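Local coordinates for protein ribosomal RNA small subunit methyltransferase E (Legionella pneumophila, PDB 5O95) that probably methylates the N3 position of a specific uridine in 16S ribosomal RNA of the assembled 30S subunit, with S-adenosyl-L-methionine as methyl donor, at residues P17-L23 and Q64-A70; M37-L43 and T54-V60. The contacts are given in a common frame with arbitrary orientation. Where two conformers were deposited one is given. Residue numbers count along the deposited sequence, not the author numbering.

How the contacts relate
Both contacts belong to one five-stranded mixed sheet of the N-terminal PUA-like domain, their centres about 8 Å apart, with contact 2 nested inside contact 1. Contact 1 pairs 64-70 with the short edge strand 20-22; contact 2 pairs strands 42-46 and 51-61 of a hairpin. Strands 51-61 and 64-74 are sheet neighbours, so the contacts join directly, with Ala70 N 2.7 Å from Thr54 O and Phe66 O 2.8 Å from Glu58 N. Each is partly buried: Val67 and Ile69 meet Ala55 on the apolar face. On the other, Arg68 and Phe66 meet Glu58 and Arg59. Contact 1 adds side-chain bonds between its own segments; in contact 2 a turn supplies part of the backbone bonding.

Contact 1 of 2, residues P17-L23 and Q64-A70; sequences PGQLLEL and QVFVRIA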
# COMPACT_ATOMS: atom_id res chain seq x y z
N PRO B 17 -0.93 3.91 -38.27
CA PRO B 17 -0.61 5.34 -38.34
C PRO B 17 -1.48 6.04 -39.37
O PRO B 17 -1.81 5.48 -40.42
CB PRO B 17 0.87 5.34 -38.76
CG PRO B 17 1.40 4.08 -38.18
CD PRO B 17 0.27 3.07 -38.34
N GLY B 18 -1.83 7.29 -39.07
CA GLY B 18 -2.66 8.08 -39.95
C GLY B 18 -4.15 7.88 -39.78
O GLY B 18 -4.93 8.62 -40.39
N GLN B 19 -4.59 6.90 -38.98
CA GLN B 19 -6.01 6.66 -38.83
C GLN B 19 -6.63 7.67 -37.88
O GLN B 19 -5.99 8.16 -36.95
CB GLN B 19 -6.29 5.24 -38.33
CG GLN B 19 -6.08 4.21 -39.45
CD GLN B 19 -6.27 2.77 -38.99
OE1 GLN B 19 -6.49 2.51 -37.81
NE2 GLN B 19 -6.20 1.84 -39.93
N LEU B 20 -7.90 7.97 -38.12
CA LEU B 20 -8.70 8.80 -37.23
C LEU B 20 -9.54 7.88 -36.35
O LEU B 20 -10.20 6.96 -36.85
CB LEU B 20 -9.62 9.73 -38.02
CG LEU B 20 -10.37 10.77 -37.18
CD1 LEU B 20 -9.42 11.78 -36.57
CD2 LEU B 20 -11.42 11.48 -38.04
N LEU B 21 -9.50 8.12 -35.04
CA LEU B 21 -10.23 7.30 -34.09
C LEU B 21 -11.15 8.20 -33.28
O LEU B 21 -10.68 9.13 -32.61
CB LEU B 21 -9.26 6.58 -33.17
CG LEU B 21 -9.89 5.81 -32.01
CD1 LEU B 21 -10.79 4.70 -32.54
CD2 LEU B 21 -8.80 5.26 -31.10
N GLU B 22 -12.45 7.94 -33.35
CA GLU B 22 -13.38 8.54 -32.41
C GLU B 22 -13.31 7.73 -31.12
O GLU B 22 -13.59 6.53 -31.11
CB GLU B 22 -14.81 8.52 -32.95
CG GLU B 22 -15.79 9.17 -31.98
CD GLU B 22 -17.20 9.19 -32.51
OE1 GLU B 22 -17.40 8.75 -33.65
OE2 GLU B 22 -18.11 9.64 -31.78
N LEU B 23 -12.91 8.38 -30.03
CA LEU B 23 -12.79 7.65 -28.79
C LEU B 23 -14.13 7.06 -28.40
O LEU B 23 -15.18 7.60 -28.74
CB LEU B 23 -12.29 8.58 -27.69
CG LEU B 23 -10.90 9.14 -27.92
CD1 LEU B 23 -10.53 10.00 -26.71
CD2 LEU B 23 -9.88 8.03 -28.12
N GLN B 64 -17.77 14.10 -27.92
CA GLN B 64 -17.09 13.33 -28.94
C GLN B 64 -15.66 13.85 -29.06
O GLN B 64 -15.45 15.06 -29.19
CB GLN B 64 -17.79 13.46 -30.28
CG GLN B 64 -19.07 12.67 -30.42
CD GLN B 64 -19.66 12.80 -31.82
OE1 GLN B 64 -20.09 13.88 -32.22
NE2 GLN B 64 -19.66 11.70 -32.56
N VAL B 65 -14.70 12.94 -29.00
CA VAL B 65 -13.29 13.28 -29.18
C VAL B 65 -12.76 12.45 -30.34
O VAL B 65 -12.83 11.21 -30.30
CB VAL B 65 -12.48 13.01 -27.91
CG1 VAL B 65 -11.02 13.41 -28.13
CG2 VAL B 65 -13.07 13.77 -26.71
N PHE B 66 -12.23 13.12 -31.37
CA PHE B 66 -11.59 12.47 -32.51
C PHE B 66 -10.08 12.67 -32.44
O PHE B 66 -9.60 13.80 -32.36
CB PHE B 66 -12.11 13.05 -33.83
CG PHE B 66 -13.58 12.82 -34.03
CD1 PHE B 66 -14.51 13.72 -33.53
CD2 PHE B 66 -14.03 11.70 -34.71
CE1 PHE B 66 -15.86 13.50 -33.70
CE2 PHE B 66 -15.39 11.49 -34.90
CZ PHE B 66 -16.30 12.39 -34.39
N VAL B 67 -9.33 11.58 -32.46
CA VAL B 67 -7.88 11.64 -32.33
C VAL B 67 -7.23 11.07 -33.58
O VAL B 67 -7.73 10.13 -34.20
CB VAL B 67 -7.35 10.95 -31.06
CG1 VAL B 67 -8.14 11.42 -29.85
CG2 VAL B 67 -7.36 9.42 -31.19
N ARG B 68 -6.10 11.66 -33.95
CA ARG B 68 -5.35 11.23 -35.12
C ARG B 68 -4.17 10.41 -34.64
O ARG B 68 -3.35 10.89 -33.85
CB ARG B 68 -4.90 12.45 -35.93
CG ARG B 68 -4.13 12.11 -37.21
CD ARG B 68 -5.02 11.38 -38.23
NE ARG B 68 -6.15 12.20 -38.67
CZ ARG B 68 -6.98 11.84 -39.65
NH1 ARG B 68 -6.82 10.69 -40.27
NH2 ARG B 68 -7.99 12.64 -39.99
N ILE B 69 -4.12 9.14 -35.05
CA ILE B 69 -3.04 8.24 -34.68
C ILE B 69 -1.82 8.59 -35.51
O ILE B 69 -1.87 8.52 -36.75
CB ILE B 69 -3.43 6.77 -34.92
CG1 ILE B 69 -4.79 6.43 -34.30
CG2 ILE B 69 -2.32 5.85 -34.41
CD1 ILE B 69 -4.80 6.47 -32.83
N ALA B 70 -0.73 8.97 -34.85
CA ALA B 70 0.50 9.30 -35.58
C ALA B 70 1.44 8.10 -35.71
O ALA B 70 2.07 7.93 -36.77
CB ALA B 70 1.23 10.43 -34.87
O HOH W 1 -19.44 10.08 -35.52
O HOH W 2 -15.70 10.32 -28.28
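Strand 20-22 runs antiparallel to strand 64-70 and forms an outermost strand of the mixed sheet in the PUA-like domain of this RsmE-family protein, joining segments whose nearest ends are 41 residues apart. The axes approach to 4.6 Å at 154°. Leu21 and Val67 make the hydrogen-bonded pair, with Leu21 N to Val67 O and Val67 N to Leu21 O both 2.8 Å; Leu20-Arg68 and Glu22-Phe66 are the flanking non-hydrogen-bonded pairs. Backbone bonding continues beyond the short strand through Leu23 N to Val65 O (2.8 Å), Ile69 N to Gln19 O (2.8 Å) and Gly18 N to Ile69 O (2.6 Å).

Apolar side chains gather on the face of Leu21 and Val67. Leu21 CB lies 3.9 Å from Val67 CG2, and Leu23 CD1 reaches Val65 CG1 at 3.7 Å. Leu43 and Leu45 of strand 42-46 add to this layer, as parts of the domain core.

The face of Leu20, Glu22, Phe66 and Arg68 is more polar. Arg68 curls back so that NH1 donates to Gly18 O (2.8 Å), with Leu20 CB over one face of the guanidinium, while its NE forms a salt bridge to Glu58 on the next strand. Glu22 CG makes a CH-pi contact 4.2 Å from the Phe66 ring centroid, and Arg59 makes a cation-pi interaction with the same ring. The extended Glu22 side chain ends at Gln64, whose NE2 donates to OE2 (2.7 Å). Where the pairing ends, a water bridges Leu23 O at 2.8 Å and Val65 N at 2.9 Å.

Contact 2 of 2, residues M37-L43 and T54-V60; sequences MEQGEQL and TASIERV
A type II turn from Glu38 to Glu41 leads into the PUA-like domain's antiparallel hairpin of strands 42-46 and 51-61. Gly40 takes the turn's positive phi (98/-21); Glu41 N donates to Glu38 O (3.1 Å) and Glu41 OE2 accepts from Glu38 N (2.5 Å). Gln42-Ser56 is a non-hydrogen-bonded pair and Leu43-Ala55 a hydrogen-bonded one, with Leu43 N to Ala55 O and Ala55 N to Leu43 O both 2.9 Å. Ile57 N donates to Glu41 O (2.9 Å), and Ile57 O accepts from Gly40 N (2.7 Å).

The buried Ile57 side chain (m, t) points toward 37-43: CD1 lies 3.7 Å from Met37 CB, CG1 4.1 Å from Leu43 CD1, with Val31 alongside. Past the classic bulge of Glu58 and Arg59 opposite Phe66, Val60 N donates to a water (2.8 Å) that donates to Gln39 OE1 (2.9 Å). Backbone bonds link Thr54, Ser56 and Glu58 to Ala70, Arg68 and Phe66; the Glu58 carboxylate salt-bridges Arg68. Segment 54-60 is thus bonded along both edges, as befits an inner strand.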
# COMPACT_ATOMS: atom_id res chain seq x y z
N MET B 37 -9.43 18.20 -22.04
CA MET B 37 -8.36 18.34 -23.02
C MET B 37 -8.89 18.98 -24.30
O MET B 37 -10.08 18.89 -24.62
CB MET B 37 -7.72 16.99 -23.32
CG MET B 37 -7.11 16.37 -22.08
SD MET B 37 -6.23 14.86 -22.39
CE MET B 37 -4.87 15.47 -23.39
N GLU B 38 -7.98 19.63 -25.02
CA GLU B 38 -8.36 20.47 -26.15
C GLU B 38 -7.68 20.00 -27.43
O GLU B 38 -6.69 19.27 -27.40
CB GLU B 38 -7.99 21.94 -25.87
CG GLU B 38 -8.37 22.41 -24.48
CD GLU B 38 -7.93 23.83 -24.20
OE1 GLU B 38 -7.75 24.60 -25.17
OE2 GLU B 38 -7.75 24.17 -23.01
N GLN B 39 -8.24 20.44 -28.55
CA GLN B 39 -7.65 20.15 -29.86
C GLN B 39 -6.16 20.48 -29.85
O GLN B 39 -5.74 21.51 -29.33
CB GLN B 39 -8.36 20.99 -30.92
CG GLN B 39 -7.74 20.93 -32.30
CD GLN B 39 -8.64 21.56 -33.35
OE1 GLN B 39 -9.81 21.84 -33.09
NE2 GLN B 39 -8.09 21.79 -34.54
N GLY B 40 -5.36 19.56 -30.40
CA GLY B 40 -3.92 19.71 -30.47
C GLY B 40 -3.14 19.00 -29.39
O GLY B 40 -1.94 18.75 -29.57
N GLU B 41 -3.78 18.67 -28.27
CA GLU B 41 -3.07 18.01 -27.18
C GLU B 41 -2.77 16.55 -27.51
O GLU B 41 -3.48 15.90 -28.28
CB GLU B 41 -3.88 18.11 -25.88
CG GLU B 41 -4.12 19.55 -25.43
CD GLU B 41 -4.83 19.63 -24.08
OE1 GLU B 41 -4.41 18.91 -23.15
OE2 GLU B 41 -5.80 20.40 -23.96
N GLN B 42 -1.69 16.05 -26.92
CA GLN B 42 -1.20 14.70 -27.17
C GLN B 42 -1.82 13.70 -26.21
O GLN B 42 -2.12 14.01 -25.05
CB GLN B 42 0.32 14.65 -27.03
CG GLN B 42 1.04 15.61 -27.95
CD GLN B 42 0.90 15.19 -29.39
OE1 GLN B 42 1.02 14.01 -29.72
NE2 GLN B 42 0.63 16.15 -30.27
N LEU B 43 -1.96 12.46 -26.69
CA LEU B 43 -2.43 11.33 -25.90
C LEU B 43 -1.66 10.10 -26.33
O LEU B 43 -1.25 9.98 -27.48
CB LEU B 43 -3.91 10.99 -26.19
CG LEU B 43 -5.03 11.94 -25.77
CD1 LEU B 43 -6.37 11.47 -26.32
CD2 LEU B 43 -5.08 12.00 -24.26
N THR B 54 0.64 6.75 -30.39
CA THR B 54 0.84 8.18 -30.16
C THR B 54 -0.19 8.92 -30.97
O THR B 54 -0.31 8.71 -32.18
CB THR B 54 2.25 8.59 -30.56
OG1 THR B 54 3.20 7.85 -29.78
CG2 THR B 54 2.47 10.08 -30.31
N ALA B 55 -0.96 9.78 -30.31
CA ALA B 55 -2.12 10.39 -30.95
C ALA B 55 -2.21 11.85 -30.53
O ALA B 55 -1.60 12.28 -29.54
CB ALA B 55 -3.43 9.66 -30.60
N SER B 56 -2.97 12.60 -31.30
CA SER B 56 -3.27 13.97 -30.94
C SER B 56 -4.75 14.22 -31.16
O SER B 56 -5.39 13.57 -32.01
CB SER B 56 -2.44 14.97 -31.72
OG SER B 56 -2.71 14.84 -33.09
N ILE B 57 -5.29 15.15 -30.40
CA ILE B 57 -6.71 15.45 -30.47
C ILE B 57 -6.95 16.32 -31.69
O ILE B 57 -6.43 17.44 -31.78
CB ILE B 57 -7.20 16.11 -29.19
CG1 ILE B 57 -7.02 15.13 -28.02
CG2 ILE B 57 -8.66 16.52 -29.35
CD1 ILE B 57 -7.64 15.59 -26.71
N GLU B 58 -7.71 15.80 -32.65
CA GLU B 58 -7.98 16.54 -33.87
C GLU B 58 -9.24 17.39 -33.77
O GLU B 58 -9.31 18.46 -34.37
CB GLU B 58 -8.10 15.57 -35.05
CG GLU B 58 -8.02 16.26 -36.40
CD GLU B 58 -7.79 15.29 -37.54
OE1 GLU B 58 -8.77 14.95 -38.24
OE2 GLU B 58 -6.63 14.86 -37.72
N ARG B 59 -10.22 16.95 -32.98
CA ARG B 59 -11.49 17.65 -32.89
C ARG B 59 -12.20 17.20 -31.63
O ARG B 59 -12.22 16.01 -31.31
CB ARG B 59 -12.34 17.36 -34.14
CG ARG B 59 -13.80 17.75 -34.03
CD ARG B 59 -14.44 17.75 -35.42
NE ARG B 59 -13.87 16.71 -36.28
CZ ARG B 59 -14.53 15.64 -36.70
NH1 ARG B 59 -15.80 15.46 -36.36
NH2 ARG B 59 -13.92 14.75 -37.48
N VAL B 60 -12.77 18.17 -30.91
CA VAL B 60 -13.60 17.90 -29.74
C VAL B 60 -14.97 18.50 -30.03
O VAL B 60 -15.12 19.73 -30.03
CB VAL B 60 -13.01 18.49 -28.45
CG1 VAL B 60 -13.95 18.22 -27.28
CG2 VAL B 60 -11.65 17.91 -28.17
O HOH W 3 -12.05 20.83 -31.60